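PDB 3LO0: inorganic pyrophosphatase from Ehrlichia chaffeensis, which probably catalyses the magnesium-dependent hydrolysis of inorganic pyrophosphate to two phosphate ions, working as a homohexamer. Local coordinates for residues L67-Y73 and H158-Y163; V91-S97 and V125-P131; C48-Y52 and V63-L67; N38-S44 and V101-I107. All coordinates share one frame; numbering follows the deposited sequence.

Contact 1 of 4, residues L67-Y73 and H158-Y163; sequences LPTSMYY and HFFTFY
F159 drives the edge of its ring at the face of Y73 in an edge-to-face aromatic pair, the ring centroids 4.8 Å apart and the planes inclined at 57°. F159 CZ stands over the centre of the Y73 ring, and CE1 reaches Y73 CE2 at 3.7 Å. With its CG anti to the backbone N (chi1 175°), F159 leaves the helix toward the loop 67-73, where its CE2 also approaches the backbone carbonyl O of Y72 at 3.2 Å. L67 closes on two rings, CD1 near the edge of F159 and CD2 at the edge of Y163, 4.0 Å from CD1 of that tyrosine.

M71 reaches across to the C-terminal end of helix 150-162. Its SD lies 3.8 Å from Y163 CA, and a bend at chi3 (87°) takes CE to the edge of the H158 ring, 3.6 Å from ND1. Earlier in the loop, T69 CG2 packs against the carbonyl oxygens of F162 and Y163, while T69 OG1 is buried without a polar partner in the model.

No direct hydrogen bond spans the segments. Y73 OH and Y163 OH instead share one water, which bonds to Y163 OH at 2.9 Å. Y163 is a predicted substrate-binding residue and lies close to a bound sulfate, so the chemistry implies that mostly apolar packing probably places the tyrosine while a water links its hydroxyl to Y73 beside the probable active site.

Contact 2 of 4, residues V91-S97 and V125-P131; sequences VDVLVAS and VKILAVP
The backbone O of I127 accepts the shortest hydrogen bond between these strands, from L94 N at 2.7 Å with an N-H...O angle of 165°. A129 N returns a bond to L94 O at 2.9 Å, while I127 N to D92 O and A96 N to A129 O extend the pairing at either end. Bridges V93-I127, L94-L128 and V95-A129 identify parallel strands within the mixed sheet. On the face carrying V93, I127 and A129, V93 CG1 meets A129 CB at 3.9 Å. V91 CG1 comes closer still to I127 CG1, at 3.5 Å. L94 CB and L128 CD1 touch on the reverse face, where I156 of helix 150-162 packs on both leucines and F160 on L94.

The D92 and K126 side chains run alongside each other in the same direction. K126 bends at chi2 (-73°), then runs extended to place NZ 3.4 Å from D92 OD2, a weak hydrogen-bonded salt bridge; Y77 OH is the stronger partner of K126 NZ. One water joins D92 N to V125 O. Since D92 is predicted to bind both magnesium ions, strand pairing probably fixes its backbone, while K126 probably places positive charge near the carboxylate.

Contact 3 of 4, residues C48-Y52 and V63-L67; sequences CPVKY and VDRFL. With SO4 (sulfate ion), chain B.
A classic beta bulge interrupts the antiparallel hairpin of strands 50-55 and 60-66: D64 and R65 both face K51, whose neighbours pair as V50-F66 and Y52-V63. K51 O accepts D64 N at 2.8 Å and, weakly, R65 N, while K51 N bonds to R65 O at 2.8 Å. Beyond the strand pairing, L67 N reaches P49 O at 2.9 Å, nearly straight (N-H...O 172°), and P49 CB packs against L67 CB.

The face carrying V50, Y52, V63 and F66 is apolar. V50 CG2 meets F66 CE1 at 3.6 Å, and V63 CG2 touches Y52 CE1; Y52 OH reaches across to M102 N of a neighbouring subunit.

K51 and R65 occupy the other face. Both are predicted substrate-binding residues, and the sulfate bound here is consistent with an anion site. The first torsion of K51 (chi1 -180°) sends a chain, extended as far as CE and bent at chi4, over the guanidinium of R65, with CD above one face and 3.2 Å from NH1. D64 OD2 pairs with R65 NH1 and, at longer range, K51 NZ, so one carboxylate probably balances both cations. K51 NZ itself makes a weak hydrogen bond to sulfate O3 at 3.2 Å.

Contact 4 of 4, residues N38-S44 and V101-I107; sequences NVIIEIS and VMSGAVI
A short antiparallel strand pairing, V39 with I107 and I40 with V106, gives way to a type II beta turn from M102 to A105 that lies against the corner of the chain at E42. Backbone bonds join strand 37-41 to strand 106-118 inside the mixed sheet. V39 and I107 form a hydrogen-bonded pair through reciprocal bonds, V39 N to I107 O and I107 N to V39 O, both 2.9 Å. I41 N then donates to A105 O with an almost straight N-H...O angle of 177°, and I41 O takes G104 N at 2.7 Å. I41 thus grips the turn with both its backbone polar groups. Within the turn, A105 N bonds back to M102 O. G104 takes up a positive phi, a backbone shape that glycine adopts readily, at the third position of the turn.

Apolar contacts accompany the backbone bonds. I41 meets V101 at about a right angle, CG1 to CG1 at 3.8 Å, while its other arm carries CG2 over the carbonyl oxygens of V101 and M102. I41 CD1 extends to I107 CG2 at 4.0 Å. N38 CB packs against V106 CG1, although the N38 amide nitrogen is bonded elsewhere, to T28 O.

Side-chain hydroxyls take over beyond the strand. One water receives S103 N and donates to S44 OG; another accepts S44 N. S103 OG donates to E42 O at 2.7 Å from above the carbonyl plane, 58° out of it. S44 OG likewise donates to V101 O at 2.8 Å, approaching from 43° out of that carbonyl's plane.

Contact 2 lies deepest, its centre about 3 Å from the chain centre, and shares the mixed sheet with contact 4. V39 CG1 meets V95 CG2 at 4.0 Å, yet contact 2 pairs strands parallel, contact 4 antiparallel. Contacts 1 and 3, about 15 and 16 Å from the chain centre, are peripheral in the subunit but largely buried in the hexamer; they share L67. Contact 4 lies between, about 10 Å from that centre, partly covered by a neighbouring subunit. Contact 1 relies on aromatic packing and a water, whereas contact 3 combines backbone bonds with a charged network. F160 joins contact 1 to L94 and K126 of contact 2, while I43 packs contact 4 against K51 of contact 3.

Contact 1 of 4, residues L67-Y73 and H158-Y163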
# COMPACT_ATOMS: atom_id res chain seq x y z
N LEU A 67 11.87 -4.18 14.14
CA LEU A 67 11.77 -5.47 14.79
C LEU A 67 12.79 -6.44 14.19
O LEU A 67 12.99 -6.48 12.99
CB LEU A 67 10.36 -6.04 14.64
CG LEU A 67 9.18 -5.28 15.26
CD1 LEU A 67 7.86 -6.03 14.92
CD2 LEU A 67 9.34 -5.14 16.78
N PRO A 68 13.50 -7.21 15.05
CA PRO A 68 14.52 -8.13 14.50
C PRO A 68 13.91 -9.37 13.83
O PRO A 68 14.65 -10.24 13.34
CB PRO A 68 15.30 -8.55 15.75
CG PRO A 68 14.33 -8.47 16.84
CD PRO A 68 13.51 -7.21 16.52
N THR A 69 12.59 -9.42 13.82
CA THR A 69 11.80 -10.53 13.32
C THR A 69 10.89 -10.03 12.15
O THR A 69 10.49 -8.85 12.13
CB THR A 69 10.98 -11.15 14.53
OG1 THR A 69 10.14 -10.16 15.16
CG2 THR A 69 11.93 -11.70 15.62
N SER A 70 10.64 -10.90 11.15
CA SER A 70 9.68 -10.59 10.07
C SER A 70 8.25 -10.79 10.59
O SER A 70 7.47 -11.69 10.14
CB SER A 70 9.94 -11.39 8.77
OG SER A 70 9.52 -12.75 8.90
N MET A 71 7.90 -9.93 11.55
CA MET A 71 6.64 -9.99 12.27
C MET A 71 5.99 -8.60 12.16
O MET A 71 6.67 -7.60 11.96
CB MET A 71 6.86 -10.40 13.75
CG MET A 71 7.46 -11.85 13.97
SD MET A 71 7.32 -12.70 15.59
CE MET A 71 5.70 -13.51 15.44
N TYR A 72 4.68 -8.56 12.29
CA TYR A 72 3.99 -7.26 12.38
C TYR A 72 2.99 -7.30 13.54
O TYR A 72 2.56 -8.37 13.95
CB TYR A 72 3.32 -6.91 11.05
CG TYR A 72 2.29 -7.89 10.68
CD1 TYR A 72 0.98 -7.72 11.11
CD2 TYR A 72 2.60 -9.02 9.91
CE1 TYR A 72 0.00 -8.63 10.81
CE2 TYR A 72 1.62 -9.95 9.61
CZ TYR A 72 0.32 -9.75 10.06
OH TYR A 72 -0.69 -10.65 9.79
N TYR A 73 2.66 -6.14 14.09
CA TYR A 73 1.68 -6.07 15.16
C TYR A 73 0.33 -6.59 14.71
O TYR A 73 -0.15 -6.17 13.65
CB TYR A 73 1.58 -4.62 15.68
CG TYR A 73 2.66 -4.35 16.68
CD1 TYR A 73 3.95 -4.09 16.26
CD2 TYR A 73 2.42 -4.41 18.04
CE1 TYR A 73 4.97 -3.86 17.15
CE2 TYR A 73 3.45 -4.19 18.97
CZ TYR A 73 4.73 -3.93 18.50
OH TYR A 73 5.79 -3.69 19.37
N HIS A 158 1.35 -15.62 20.51
CA HIS A 158 2.55 -16.01 19.74
C HIS A 158 3.44 -14.81 19.39
O HIS A 158 4.67 -14.85 19.58
CB HIS A 158 2.12 -16.75 18.48
CG HIS A 158 3.24 -17.21 17.60
ND1 HIS A 158 3.90 -16.37 16.72
CD2 HIS A 158 3.80 -18.43 17.43
CE1 HIS A 158 4.82 -17.05 16.07
NE2 HIS A 158 4.78 -18.31 16.48
N PHE A 159 2.81 -13.74 18.92
CA PHE A 159 3.52 -12.51 18.56
C PHE A 159 4.37 -12.00 19.71
O PHE A 159 5.57 -11.78 19.55
CB PHE A 159 2.54 -11.39 18.14
CG PHE A 159 3.22 -10.08 17.87
CD1 PHE A 159 3.25 -9.08 18.82
CD2 PHE A 159 3.90 -9.88 16.68
CE1 PHE A 159 3.92 -7.88 18.57
CE2 PHE A 159 4.57 -8.68 16.42
CZ PHE A 159 4.57 -7.68 17.36
N PHE A 160 3.74 -11.80 20.87
CA PHE A 160 4.47 -11.20 22.01
C PHE A 160 5.50 -12.12 22.65
O PHE A 160 6.42 -11.63 23.36
CB PHE A 160 3.50 -10.70 23.09
CG PHE A 160 2.81 -9.46 22.71
CD1 PHE A 160 3.48 -8.26 22.69
CD2 PHE A 160 1.50 -9.50 22.29
CE1 PHE A 160 2.84 -7.11 22.26
CE2 PHE A 160 0.86 -8.35 21.89
CZ PHE A 160 1.52 -7.15 21.86
N THR A 161 5.35 -13.42 22.42
CA THR A 161 6.31 -14.43 22.88
C THR A 161 7.60 -14.36 22.06
O THR A 161 8.72 -14.27 22.60
CB THR A 161 5.74 -15.87 22.73
OG1 THR A 161 4.50 -16.01 23.46
CG2 THR A 161 6.74 -16.93 23.25
N PHE A 162 7.41 -14.36 20.74
CA PHE A 162 8.49 -14.65 19.81
C PHE A 162 9.04 -13.46 19.08
O PHE A 162 10.02 -13.60 18.34
CB PHE A 162 8.01 -15.69 18.80
CG PHE A 162 7.77 -17.03 19.41
CD1 PHE A 162 8.82 -17.72 20.04
CD2 PHE A 162 6.51 -17.62 19.39
CE1 PHE A 162 8.61 -18.96 20.64
CE2 PHE A 162 6.30 -18.87 19.97
CZ PHE A 162 7.35 -19.54 20.60
N TYR A 163 8.44 -12.28 19.25
CA TYR A 163 9.00 -11.08 18.64
C TYR A 163 10.16 -10.55 19.48
O TYR A 163 11.17 -10.12 18.92
CB TYR A 163 7.93 -10.01 18.41
CG TYR A 163 7.68 -9.04 19.55
CD1 TYR A 163 7.65 -7.68 19.30
CD2 TYR A 163 7.42 -9.48 20.84
CE1 TYR A 163 7.40 -6.77 20.30
CE2 TYR A 163 7.17 -8.57 21.87
CZ TYR A 163 7.16 -7.21 21.58
OH TYR A 163 6.91 -6.27 22.56
O HOH W 1 5.15 -4.04 22.25

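Contact 2 of 4, residues V91-S97 and V125-P131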
# COMPACT_ATOMS: atom_id res chain seq x y z
N VAL A 91 -0.53 2.04 30.51
CA VAL A 91 -1.11 0.76 30.16
C VAL A 91 -1.12 0.58 28.63
O VAL A 91 -1.58 1.46 27.91
CB VAL A 91 -2.57 0.66 30.70
CG1 VAL A 91 -3.23 -0.66 30.28
CG2 VAL A 91 -2.61 0.84 32.21
N ASP A 92 -0.61 -0.55 28.14
CA ASP A 92 -0.61 -0.82 26.70
C ASP A 92 -1.86 -1.57 26.30
O ASP A 92 -2.35 -2.48 27.01
CB ASP A 92 0.61 -1.67 26.32
CG ASP A 92 1.92 -0.97 26.60
OD1 ASP A 92 2.00 0.26 26.37
OD2 ASP A 92 2.86 -1.67 27.05
N VAL A 93 -2.33 -1.24 25.10
CA VAL A 93 -3.57 -1.73 24.59
C VAL A 93 -3.43 -2.17 23.12
O VAL A 93 -2.92 -1.41 22.27
CB VAL A 93 -4.68 -0.66 24.69
CG1 VAL A 93 -6.04 -1.22 24.26
CG2 VAL A 93 -4.73 -0.08 26.07
N LEU A 94 -3.92 -3.37 22.84
CA LEU A 94 -4.20 -3.81 21.48
C LEU A 94 -5.64 -3.48 21.12
O LEU A 94 -6.55 -3.92 21.81
CB LEU A 94 -4.03 -5.33 21.37
CG LEU A 94 -2.60 -5.78 21.68
CD1 LEU A 94 -2.60 -7.12 22.39
CD2 LEU A 94 -1.78 -5.81 20.36
N VAL A 95 -5.85 -2.75 20.04
CA VAL A 95 -7.20 -2.48 19.58
C VAL A 95 -7.44 -3.21 18.28
O VAL A 95 -6.85 -2.88 17.28
CB VAL A 95 -7.47 -0.99 19.39
CG1 VAL A 95 -8.98 -0.75 19.10
CG2 VAL A 95 -7.00 -0.18 20.64
N ALA A 96 -8.29 -4.22 18.30
CA ALA A 96 -8.65 -4.93 17.08
C ALA A 96 -9.48 -3.99 16.22
O ALA A 96 -10.28 -3.22 16.72
CB ALA A 96 -9.43 -6.20 17.43
N SER A 97 -9.27 -4.00 14.90
CA SER A 97 -10.06 -3.17 14.05
C SER A 97 -10.16 -3.75 12.62
O SER A 97 -9.44 -4.67 12.28
CB SER A 97 -9.52 -1.74 14.06
OG SER A 97 -8.33 -1.65 13.33
N VAL A 125 1.40 -7.00 31.05
CA VAL A 125 0.04 -7.26 30.51
C VAL A 125 -0.28 -6.37 29.30
O VAL A 125 0.20 -5.25 29.22
CB VAL A 125 -1.08 -7.01 31.55
CG1 VAL A 125 -0.85 -7.82 32.84
CG2 VAL A 125 -1.22 -5.51 31.85
N LYS A 126 -1.09 -6.88 28.38
CA LYS A 126 -1.54 -6.12 27.22
C LYS A 126 -3.05 -6.23 27.20
O LYS A 126 -3.58 -7.32 27.05
CB LYS A 126 -0.98 -6.69 25.91
CG LYS A 126 0.51 -7.01 25.96
CD LYS A 126 1.34 -5.74 25.96
CE LYS A 126 2.79 -6.08 26.05
NZ LYS A 126 3.56 -4.87 26.15
N ILE A 127 -3.73 -5.10 27.38
CA ILE A 127 -5.18 -5.05 27.25
C ILE A 127 -5.56 -5.35 25.81
O ILE A 127 -4.87 -4.92 24.89
CB ILE A 127 -5.72 -3.68 27.65
CG1 ILE A 127 -5.28 -3.27 29.05
CG2 ILE A 127 -7.24 -3.70 27.60
CD1 ILE A 127 -5.60 -4.32 30.13
N LEU A 128 -6.60 -6.17 25.61
CA LEU A 128 -7.24 -6.36 24.31
C LEU A 128 -8.57 -5.62 24.33
O LEU A 128 -9.40 -5.82 25.21
CB LEU A 128 -7.48 -7.84 23.98
CG LEU A 128 -8.16 -8.14 22.63
CD1 LEU A 128 -7.27 -7.69 21.48
CD2 LEU A 128 -8.65 -9.65 22.51
N ALA A 129 -8.80 -4.77 23.35
CA ALA A 129 -10.00 -3.95 23.30
C ALA A 129 -10.51 -3.89 21.88
O ALA A 129 -9.78 -4.23 20.93
CB ALA A 129 -9.69 -2.51 23.85
N VAL A 130 -11.76 -3.47 21.74
CA VAL A 130 -12.37 -3.29 20.45
C VAL A 130 -12.94 -1.89 20.38
O VAL A 130 -13.15 -1.27 21.42
CB VAL A 130 -13.49 -4.30 20.18
CG1 VAL A 130 -12.93 -5.72 20.16
CG2 VAL A 130 -14.67 -4.09 21.20
N PRO A 131 -13.15 -1.40 19.17
CA PRO A 131 -13.78 -0.08 19.03
C PRO A 131 -15.18 -0.05 19.64
O PRO A 131 -15.91 -1.07 19.60
CB PRO A 131 -13.83 0.13 17.53
CG PRO A 131 -12.76 -0.78 16.95
CD PRO A 131 -12.78 -1.97 17.86
O HOH W 2 0.47 -2.46 30.04

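Contact 3 of 4, residues C48-Y52 and V63-L67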
# COMPACT_ATOMS: atom_id res chain seq x y z
N CYS A 48 4.48 -2.27 8.54
CA CYS A 48 5.87 -2.77 8.50
C CYS A 48 6.38 -2.98 9.94
O CYS A 48 5.81 -2.43 10.84
CB CYS A 48 6.76 -1.78 7.74
SG CYS A 48 6.21 -1.46 5.96
N PRO A 49 7.43 -3.80 10.14
CA PRO A 49 7.90 -4.00 11.51
C PRO A 49 8.63 -2.79 12.12
O PRO A 49 9.78 -2.94 12.53
CB PRO A 49 8.91 -5.18 11.39
CG PRO A 49 8.90 -5.65 10.08
CD PRO A 49 8.05 -4.72 9.19
N VAL A 50 8.00 -1.61 12.14
CA VAL A 50 8.60 -0.42 12.82
C VAL A 50 7.92 -0.15 14.17
O VAL A 50 6.77 0.29 14.22
CB VAL A 50 8.50 0.88 11.96
CG1 VAL A 50 9.32 2.02 12.59
CG2 VAL A 50 8.99 0.61 10.50
N LYS A 51 8.66 -0.35 15.26
CA LYS A 51 8.09 -0.12 16.58
C LYS A 51 8.19 1.37 16.93
O LYS A 51 9.24 1.85 17.36
CB LYS A 51 8.79 -0.99 17.62
CG LYS A 51 8.26 -0.83 19.09
CD LYS A 51 8.92 -1.81 20.04
CE LYS A 51 8.56 -1.55 21.52
NZ LYS A 51 7.37 -0.67 21.75
N TYR A 52 7.09 2.10 16.76
CA TYR A 52 7.05 3.50 17.15
C TYR A 52 6.66 3.55 18.61
O TYR A 52 6.01 2.63 19.13
CB TYR A 52 6.05 4.30 16.31
CG TYR A 52 6.41 4.41 14.86
CD1 TYR A 52 7.38 5.32 14.43
CD2 TYR A 52 5.79 3.61 13.90
CE1 TYR A 52 7.72 5.43 13.11
CE2 TYR A 52 6.10 3.72 12.56
CZ TYR A 52 7.07 4.64 12.17
OH TYR A 52 7.44 4.74 10.87
N VAL A 63 11.16 6.24 16.60
CA VAL A 63 11.38 4.87 16.20
C VAL A 63 12.11 4.21 17.36
O VAL A 63 13.28 4.51 17.62
CB VAL A 63 12.20 4.78 14.89
CG1 VAL A 63 12.41 3.33 14.48
CG2 VAL A 63 11.47 5.52 13.76
N ASP A 64 11.43 3.34 18.10
CA ASP A 64 12.11 2.59 19.14
C ASP A 64 13.08 1.62 18.48
O ASP A 64 14.25 1.55 18.82
CB ASP A 64 11.13 1.82 20.02
CG ASP A 64 11.80 1.21 21.26
OD1 ASP A 64 12.98 1.52 21.56
OD2 ASP A 64 11.15 0.41 21.96
N ARG A 65 12.58 0.84 17.54
CA ARG A 65 13.41 -0.08 16.81
C ARG A 65 12.67 -0.61 15.59
O ARG A 65 11.46 -0.54 15.52
CB ARG A 65 13.85 -1.24 17.71
CG ARG A 65 12.72 -2.16 18.17
CD ARG A 65 13.23 -3.21 19.17
NE ARG A 65 12.19 -4.18 19.58
CZ ARG A 65 11.39 -4.08 20.65
NH1 ARG A 65 11.47 -3.03 21.48
NH2 ARG A 65 10.50 -5.04 20.91
N PHE A 66 13.44 -1.13 14.65
CA PHE A 66 12.93 -2.04 13.63
C PHE A 66 12.97 -3.44 14.25
O PHE A 66 13.94 -3.84 14.87
CB PHE A 66 13.78 -1.92 12.36
CG PHE A 66 13.64 -0.58 11.67
CD1 PHE A 66 12.71 -0.39 10.67
CD2 PHE A 66 14.43 0.49 12.05
CE1 PHE A 66 12.57 0.85 10.01
CE2 PHE A 66 14.30 1.73 11.44
CZ PHE A 66 13.34 1.91 10.41
N LEU A 67 11.87 -4.18 14.14
CA LEU A 67 11.77 -5.47 14.79
C LEU A 67 12.79 -6.44 14.19
O LEU A 67 12.99 -6.48 12.99
CB LEU A 67 10.36 -6.04 14.64
CG LEU A 67 9.18 -5.28 15.26
CD1 LEU A 67 7.86 -6.03 14.92
CD2 LEU A 67 9.34 -5.14 16.78
S SO4 B . 6.45 -2.12 24.85
O1 SO4 B . 5.17 -1.71 24.28
O2 SO4 B . 7.14 -3.13 24.02
O3 SO4 B . 7.30 -0.92 24.98
O4 SO4 B . 6.23 -2.77 26.16

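Contact 4 of 4, residues N38-S44 and V101-I107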
# COMPACT_ATOMS: atom_id res chain seq x y z
N ASN A 38 -9.84 5.82 26.10
CA ASN A 38 -9.18 6.43 24.99
C ASN A 38 -7.86 5.73 24.80
O ASN A 38 -7.07 5.56 25.74
CB ASN A 38 -8.95 7.91 25.20
CG ASN A 38 -10.22 8.70 25.22
OD1 ASN A 38 -11.17 8.41 24.50
ND2 ASN A 38 -10.24 9.73 26.07
N VAL A 39 -7.57 5.36 23.56
CA VAL A 39 -6.28 4.78 23.27
C VAL A 39 -5.56 5.61 22.20
O VAL A 39 -6.12 5.88 21.13
CB VAL A 39 -6.44 3.32 22.78
CG1 VAL A 39 -5.05 2.69 22.58
CG2 VAL A 39 -7.33 2.52 23.76
N ILE A 40 -4.33 6.01 22.50
CA ILE A 40 -3.49 6.70 21.52
C ILE A 40 -2.73 5.64 20.80
O ILE A 40 -1.98 4.89 21.42
CB ILE A 40 -2.50 7.68 22.15
CG1 ILE A 40 -3.28 8.86 22.72
CG2 ILE A 40 -1.49 8.17 21.07
CD1 ILE A 40 -2.43 9.99 23.27
N ILE A 41 -2.95 5.54 19.49
CA ILE A 41 -2.31 4.52 18.68
C ILE A 41 -0.85 4.91 18.39
O ILE A 41 -0.54 6.06 18.00
CB ILE A 41 -3.07 4.25 17.36
CG1 ILE A 41 -4.50 3.72 17.62
CG2 ILE A 41 -2.32 3.21 16.52
CD1 ILE A 41 -4.54 2.48 18.53
N GLU A 42 0.04 3.95 18.62
CA GLU A 42 1.44 4.10 18.31
C GLU A 42 1.86 3.39 17.04
O GLU A 42 2.68 3.93 16.28
CB GLU A 42 2.28 3.56 19.46
CG GLU A 42 2.26 4.43 20.66
CD GLU A 42 2.93 3.79 21.83
OE1 GLU A 42 2.49 2.67 22.20
OE2 GLU A 42 3.89 4.40 22.38
N ILE A 43 1.32 2.18 16.85
CA ILE A 43 1.67 1.32 15.72
C ILE A 43 0.38 0.76 15.10
O ILE A 43 -0.46 0.18 15.80
CB ILE A 43 2.52 0.11 16.21
CG1 ILE A 43 3.80 0.63 16.90
CG2 ILE A 43 2.83 -0.84 15.07
CD1 ILE A 43 4.59 -0.41 17.61
N SER A 44 0.27 0.89 13.79
CA SER A 44 -0.92 0.47 13.05
C SER A 44 -0.88 -1.03 12.87
O SER A 44 0.18 -1.57 12.65
CB SER A 44 -0.93 1.15 11.68
OG SER A 44 -0.89 2.55 11.81
N VAL A 101 -5.40 1.90 11.99
CA VAL A 101 -5.59 3.26 12.47
C VAL A 101 -4.22 3.91 12.55
O VAL A 101 -3.25 3.30 13.01
CB VAL A 101 -6.25 3.25 13.85
CG1 VAL A 101 -6.33 4.65 14.43
CG2 VAL A 101 -7.61 2.55 13.77
N MET A 102 -4.11 5.17 12.12
CA MET A 102 -2.80 5.78 12.04
C MET A 102 -2.20 6.06 13.42
O MET A 102 -2.93 6.32 14.40
CB MET A 102 -2.83 7.05 11.18
CG MET A 102 -3.58 8.20 11.77
SD MET A 102 -3.60 9.68 10.71
CE MET A 102 -4.77 10.59 11.71
N SER A 103 -0.87 6.01 13.48
CA SER A 103 -0.15 6.42 14.68
C SER A 103 -0.52 7.85 14.96
O SER A 103 -0.58 8.67 14.06
CB SER A 103 1.37 6.43 14.47
OG SER A 103 1.82 5.22 14.02
N GLY A 104 -0.76 8.14 16.22
CA GLY A 104 -1.09 9.47 16.66
C GLY A 104 -2.56 9.72 16.89
O GLY A 104 -2.91 10.68 17.58
N ALA A 105 -3.43 8.91 16.28
CA ALA A 105 -4.86 9.08 16.38
C ALA A 105 -5.37 8.54 17.72
O ALA A 105 -4.84 7.54 18.23
CB ALA A 105 -5.57 8.35 15.22
N VAL A 106 -6.39 9.19 18.29
CA VAL A 106 -7.08 8.63 19.46
C VAL A 106 -8.25 7.81 18.98
O VAL A 106 -9.07 8.29 18.17
CB VAL A 106 -7.61 9.72 20.39
CG1 VAL A 106 -8.25 9.10 21.66
CG2 VAL A 106 -6.51 10.70 20.76
N ILE A 107 -8.39 6.61 19.50
CA ILE A 107 -9.61 5.83 19.28
C ILE A 107 -10.29 5.49 20.61
O ILE A 107 -9.66 5.11 21.61
CB ILE A 107 -9.33 4.58 18.42
CG1 ILE A 107 -10.64 3.85 18.07
CG2 ILE A 107 -8.32 3.68 19.11
CD1 ILE A 107 -10.46 2.74 16.96
O HOH W 3 2.50 2.21 12.39
O HOH W 4 0.25 5.07 10.77